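Local coordinates for protein phosphoserine phosphatase (Thermococcus onnurineus, PDB 4AP9) that probably hydrolyses L-phosphoserine to L-serine and phosphate with the help of magnesium, the last step of serine biosynthesis, as a haloacid dehalogenase superfamily member, at residues M8-V13 / K94-V99; G151-M156 / E167-G172. All blocks are in the same frame, centred on the assembly; numbering follows the deposited sequence.

Both contacts are parallel strand pairings in the central sheet of the haloacid dehalogenase (HAD) core. Contact 1 joins strands 97-102 and 11-15; contact 2 joins 153-157 and 171-175; and strands 11-15 and 153-157 are themselves neighbours, so four strands that lie side by side in the sheet are tied together. The bridge between the contacts is made by Val11 O with Leu154 N and Val13 O with Met156 N, both at 2.8 Å and probably hydrogen bonds. Contact 1 is almost wholly buried and adds a lysine lying over a phenylalanine ring. Contact 2, also mainly buried, is more open where its strands begin, and there an aspartate carboxylate takes a backbone N-H.

Contact 1 (M8-V13 / K94-V99); sequences MKKVAV and KGFKVV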
loop_
_atom_site.group_PDB
_atom_site.type_symbol
_atom_site.label_atom_id
_atom_site.label_comp_id
_atom_site.label_asym_id
_atom_site.label_seq_id
_atom_site.Cartn_x
_atom_site.Cartn_y
_atom_site.Cartn_z
HETATM N N MSE A 8 -22.275 -0.879 -5.918
HETATM C CA MSE A 8 -21.430 -0.029 -6.754
HETATM C C MSE A 8 -21.669 1.462 -6.593
HETATM O O MSE A 8 -20.938 2.255 -7.170
HETATM C CB MSE A 8 -21.591 -0.397 -8.231
HETATM C CG MSE A 8 -21.165 -1.814 -8.508
HETATM SE SE MSE A 8 -21.433 -2.232 -10.394
HETATM C CE MSE A 8 -20.068 -1.065 -11.094
ATOM N N LYS A 9 -22.676 1.839 -5.810
ATOM C CA LYS A 9 -23.098 3.237 -5.749
ATOM C C LYS A 9 -22.255 4.100 -4.812
ATOM O O LYS A 9 -21.771 3.624 -3.790
ATOM C CB LYS A 9 -24.562 3.332 -5.325
ATOM C CG LYS A 9 -25.532 2.701 -6.315
ATOM C CD LYS A 9 -26.962 3.153 -6.063
ATOM C CE LYS A 9 -27.900 1.955 -6.041
ATOM N NZ LYS A 9 -29.268 2.319 -6.494
ATOM N N LYS A 10 -22.105 5.373 -5.168
ATOM C CA LYS A 10 -21.537 6.360 -4.250
ATOM C C LYS A 10 -22.333 6.372 -2.959
ATOM O O LYS A 10 -23.545 6.154 -2.967
ATOM C CB LYS A 10 -21.503 7.759 -4.887
ATOM C CG LYS A 10 -22.838 8.270 -5.425
ATOM C CD LYS A 10 -22.616 9.390 -6.446
ATOM C CE LYS A 10 -23.910 9.794 -7.113
ATOM N NZ LYS A 10 -24.552 8.632 -7.762
ATOM N N VAL A 11 -21.644 6.631 -1.854
ATOM C CA VAL A 11 -22.237 6.514 -0.541
ATOM C C VAL A 11 -22.513 7.887 0.036
ATOM O O VAL A 11 -21.656 8.764 0.010
ATOM C CB VAL A 11 -21.330 5.705 0.390
ATOM C CG1 VAL A 11 -21.902 5.663 1.794
ATOM C CG2 VAL A 11 -21.155 4.303 -0.178
ATOM N N ALA A 12 -23.743 8.077 0.489
ATOM C CA ALA A 12 -24.132 9.283 1.206
ATOM C C ALA A 12 -24.202 8.920 2.682
ATOM O O ALA A 12 -25.097 8.175 3.099
ATOM C CB ALA A 12 -25.484 9.762 0.718
ATOM N N VAL A 13 -23.244 9.409 3.469
ATOM C CA VAL A 13 -23.222 9.152 4.915
ATOM C C VAL A 13 -23.819 10.359 5.619
ATOM O O VAL A 13 -23.387 11.497 5.384
ATOM C CB VAL A 13 -21.789 8.928 5.441
ATOM C CG1 VAL A 13 -21.780 8.676 6.954
ATOM C CG2 VAL A 13 -21.132 7.757 4.718
ATOM N N LYS A 94 -31.088 10.417 -6.440
ATOM C CA LYS A 94 -29.890 11.002 -7.023
ATOM C C LYS A 94 -28.763 9.976 -7.156
ATOM O O LYS A 94 -27.653 10.311 -7.564
ATOM C CB LYS A 94 -29.427 12.211 -6.209
ATOM C CG LYS A 94 -30.455 13.331 -6.096
ATOM C CD LYS A 94 -30.982 13.742 -7.461
ATOM C CE LYS A 94 -31.897 14.962 -7.360
ATOM N NZ LYS A 94 -32.305 15.459 -8.702
ATOM N N GLY A 95 -29.051 8.730 -6.806
ATOM C CA GLY A 95 -28.141 7.629 -7.080
ATOM C C GLY A 95 -27.165 7.278 -5.972
ATOM O O GLY A 95 -26.135 6.666 -6.226
ATOM N N PHE A 96 -27.482 7.674 -4.747
ATOM C CA PHE A 96 -26.642 7.357 -3.600
ATOM C C PHE A 96 -27.172 6.142 -2.862
ATOM O O PHE A 96 -28.382 5.912 -2.818
ATOM C CB PHE A 96 -26.604 8.541 -2.622
ATOM C CG PHE A 96 -25.856 9.731 -3.142
ATOM C CD1 PHE A 96 -26.488 10.666 -3.935
ATOM C CD2 PHE A 96 -24.523 9.915 -2.828
ATOM C CE1 PHE A 96 -25.803 11.766 -4.417
ATOM C CE2 PHE A 96 -23.827 11.011 -3.307
ATOM C CZ PHE A 96 -24.471 11.942 -4.104
ATOM N N LYS A 97 -26.266 5.367 -2.283
ATOM C CA LYS A 97 -26.631 4.473 -1.191
ATOM C C LYS A 97 -26.522 5.302 0.096
ATOM O O LYS A 97 -25.538 6.016 0.288
ATOM C CB LYS A 97 -25.680 3.291 -1.145
ATOM C CG LYS A 97 -25.803 2.447 0.091
ATOM C CD LYS A 97 -24.963 1.204 -0.064
ATOM C CE LYS A 97 -23.807 1.204 0.880
ATOM N NZ LYS A 97 -23.313 -0.194 1.067
ATOM N N VAL A 98 -27.526 5.219 0.962
ATOM C CA VAL A 98 -27.592 6.073 2.159
ATOM C C VAL A 98 -27.225 5.338 3.448
ATOM O O VAL A 98 -27.827 4.315 3.782
ATOM C CB VAL A 98 -29.006 6.662 2.314
ATOM C CG1 VAL A 98 -29.093 7.561 3.547
ATOM C CG2 VAL A 98 -29.388 7.425 1.054
ATOM N N VAL A 99 -26.239 5.866 4.172
ATOM C CA VAL A 99 -25.765 5.249 5.403
ATOM C C VAL A 99 -25.954 6.243 6.522
ATOM O O VAL A 99 -25.438 7.365 6.464
ATOM C CB VAL A 99 -24.274 4.833 5.319
ATOM C CG1 VAL A 99 -23.836 4.207 6.622
ATOM C CG2 VAL A 99 -24.058 3.848 4.165
#
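Lys10 and Phe96 meet where two neighbouring parallel strands of the HAD core sheet, 11-15 and 97-102, begin. Gly95, with its positive phi, ends helix 82-93 in a Schellman motif. Its own carbonyl faces the first segment: Lys10 NZ makes a weak hydrogen bond to Gly95 O at 3.0 Å, and Lys9 CD packs against the same oxygen. Phe96 follows, one ring face overlaid by the Lys10 chain. Lys10 CG sits over the CD2-CE2 side of the Phe96 ring, and Lys10 CE lies 3.9 Å from the ring centroid in a CH-pi contact. Lys10 NZ stands farther out, 4.7 Å from that centroid and 9° off the ring normal, a cation-pi geometry. A turn at chi4 (-57°) brings the ammonium back toward the Gly95 carbonyl, so one lysine end serves both ring and backbone. Ala12 CB reaches the same ring obliquely. Lys97 bonds through both its backbone groups: its N donates to Lys10 O at 2.9 Å, and its O accepts from Ala12 N at 2.7 Å with a nearly straight N-H...O angle of 171°. Its side chain leads away from the first segment to a salt bridge with Glu118. Val98 pairs with Ala12 on the sheet face packed by helix 82-93; Leu91 touches both side chains. Val99 turns to the other face with Val11 and Val13, where Phe144 of helix 141-145 touches it and Leu145 touches Val13. Val99 N donates to Ala12 O, and beside this bond Val99 CG2 packs against Val11 CG1 at 3.7 Å.

Contact 2 (G151-M156 / E167-G172); sequences GFILAM and ERADMG
Leu154 pairs with Met171 and Ala155 with Gly172 in parallel register, their CA atoms 4.9 and 4.7 Å apart. Ala155 N donates to Met171 O at 2.9 Å, almost on the line of the carbonyl. One step earlier, Ile153 O takes two N-H groups: Asp170 N at 2.8 Å, lying in the carbonyl plane, and Met171 N through a longer, weak bond. Both donors lie where the second segment passes from helix 163-168 toward strand 171-175. The Asp170 side chain returns the grip, with OD2 accepting Ile153 N at 2.7 Å through its anti lone pair. With CG anti to its own carbonyl carbon (chi1 -61°), beside its backbone N, the Asp170 carboxylate is set facing residues 152 and 153. Its other oxygen, OD1, meets Phe152 CD1 at 3.4 Å. Ring and carboxylate planes are 53° apart, and the two side chains cross at about a right angle. On one sheet face Leu154 CD1 rests on CG of Met171, a selenomethionine, whose SE lies slightly farther from that methyl. Across the sheet, Ala155 CB presses on Ala169 CB at 3.5 Å, tighter than usual van der Waals contact, and Ile153 CG2 packs loosely beside this pair. The contact closes a beta-alpha-beta unit, strand 153-157, helix 163-168 and strand 171-175. Asp183 OD2 accepts a hydrogen bond from Gly172 N, and Arg139 NE of a neighbouring subunit donates one to Asp170 O. Strand 11-15 flanks 153-157, and Leu145 of helix 141-145 touches Ile153 and Arg168.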
loop_
_atom_site.group_PDB
_atom_site.type_symbol
_atom_site.label_atom_id
_atom_site.label_comp_id
_atom_site.label_asym_id
_atom_site.label_seq_id
_atom_site.Cartn_x
_atom_site.Cartn_y
_atom_site.Cartn_z
ATOM N N GLY A 151 -15.116 3.123 -2.650
ATOM C CA GLY A 151 -15.848 4.018 -3.517
ATOM C C GLY A 151 -15.787 5.450 -3.032
ATOM O O GLY A 151 -14.973 5.792 -2.163
ATOM N N PHE A 152 -16.654 6.280 -3.596
ATOM C CA PHE A 152 -16.727 7.702 -3.251
ATOM C C PHE A 152 -17.730 7.982 -2.143
ATOM O O PHE A 152 -18.682 7.243 -1.970
ATOM C CB PHE A 152 -17.046 8.521 -4.496
ATOM C CG PHE A 152 -15.911 8.553 -5.474
ATOM C CD1 PHE A 152 -14.918 9.503 -5.357
ATOM C CD2 PHE A 152 -15.821 7.611 -6.482
ATOM C CE1 PHE A 152 -13.845 9.533 -6.252
ATOM C CE2 PHE A 152 -14.761 7.631 -7.373
ATOM C CZ PHE A 152 -13.771 8.591 -7.252
ATOM N N ILE A 153 -17.505 9.046 -1.382
ATOM C CA ILE A 153 -18.374 9.345 -0.252
ATOM C C ILE A 153 -18.767 10.807 -0.181
ATOM O O ILE A 153 -17.912 11.691 -0.254
ATOM C CB ILE A 153 -17.662 9.019 1.058
ATOM C CG1 ILE A 153 -17.335 7.519 1.139
ATOM C CG2 ILE A 153 -18.508 9.482 2.255
ATOM C CD1 ILE A 153 -16.404 7.180 2.318
ATOM N N LEU A 154 -20.064 11.057 -0.054
ATOM C CA LEU A 154 -20.542 12.379 0.315
ATOM C C LEU A 154 -20.950 12.282 1.784
ATOM O O LEU A 154 -21.776 11.445 2.135
ATOM C CB LEU A 154 -21.746 12.749 -0.543
ATOM C CG LEU A 154 -22.625 13.906 -0.063
ATOM C CD1 LEU A 154 -21.850 15.234 -0.143
ATOM C CD2 LEU A 154 -23.881 13.959 -0.905
ATOM N N ALA A 155 -20.378 13.129 2.634
ATOM C CA ALA A 155 -20.698 13.101 4.053
ATOM C C ALA A 155 -21.463 14.354 4.421
ATOM O O ALA A 155 -21.171 15.440 3.925
ATOM C CB ALA A 155 -19.439 12.989 4.884
HETATM N N MSE A 156 -22.478 14.174 5.256
HETATM C CA MSE A 156 -23.267 15.275 5.774
HETATM C C MSE A 156 -23.275 15.116 7.280
HETATM O O MSE A 156 -23.420 14.000 7.797
HETATM C CB MSE A 156 -24.686 15.214 5.214
HETATM C CG MSE A 156 -24.760 15.541 3.729
HETATM SE SE MSE A 156 -26.279 14.716 2.834
HETATM C CE MSE A 156 -25.538 12.909 2.692
ATOM N N GLU A 167 -12.525 14.329 6.580
ATOM C CA GLU A 167 -11.301 14.021 5.844
ATOM C C GLU A 167 -11.485 12.784 4.968
ATOM O O GLU A 167 -10.857 12.653 3.911
ATOM C CB GLU A 167 -10.126 13.805 6.804
ATOM C CG GLU A 167 -9.139 14.973 6.888
ATOM C CD GLU A 167 -7.962 14.679 7.822
ATOM O OE1 GLU A 167 -8.116 13.844 8.748
ATOM O OE2 GLU A 167 -6.879 15.278 7.627
ATOM N N ARG A 168 -12.357 11.887 5.418
ATOM C CA ARG A 168 -12.629 10.639 4.721
ATOM C C ARG A 168 -13.537 10.852 3.516
ATOM O O ARG A 168 -13.542 10.046 2.595
ATOM C CB ARG A 168 -13.273 9.629 5.688
ATOM C CG ARG A 168 -12.287 8.905 6.571
ATOM C CD ARG A 168 -11.785 7.717 5.792
ATOM N NE ARG A 168 -10.484 7.236 6.213
ATOM C CZ ARG A 168 -9.779 6.376 5.490
ATOM N NH1 ARG A 168 -10.272 5.935 4.327
ATOM N NH2 ARG A 168 -8.596 5.961 5.913
ATOM N N ALA A 169 -14.296 11.942 3.523
ATOM C CA ALA A 169 -15.312 12.183 2.505
ATOM C C ALA A 169 -14.741 12.854 1.255
ATOM O O ALA A 169 -13.852 13.696 1.353
ATOM C CB ALA A 169 -16.439 13.043 3.088
ATOM N N ASP A 170 -15.272 12.506 0.086
ATOM C CA ASP A 170 -14.868 13.189 -1.144
ATOM C C ASP A 170 -15.483 14.566 -1.262
ATOM O O ASP A 170 -14.976 15.442 -1.982
ATOM C CB ASP A 170 -15.212 12.338 -2.358
ATOM C CG ASP A 170 -14.498 11.017 -2.337
ATOM O OD1 ASP A 170 -13.327 10.980 -2.752
ATOM O OD2 ASP A 170 -15.089 10.023 -1.868
HETATM N N MSE A 171 -16.588 14.746 -0.549
HETATM C CA MSE A 171 -17.295 16.011 -0.489
HETATM C C MSE A 171 -18.030 15.983 0.839
HETATM O O MSE A 171 -18.672 14.989 1.166
HETATM C CB MSE A 171 -18.289 16.114 -1.650
HETATM C CG MSE A 171 -19.098 17.402 -1.671
HETATM SE SE MSE A 171 -20.321 17.546 -3.197
HETATM C CE MSE A 171 -19.035 17.414 -4.643
ATOM N N GLY A 172 -17.913 17.054 1.617
ATOM C CA GLY A 172 -18.514 17.096 2.932
ATOM C C GLY A 172 -19.380 18.327 3.094
ATOM O O GLY A 172 -19.021 19.398 2.621
#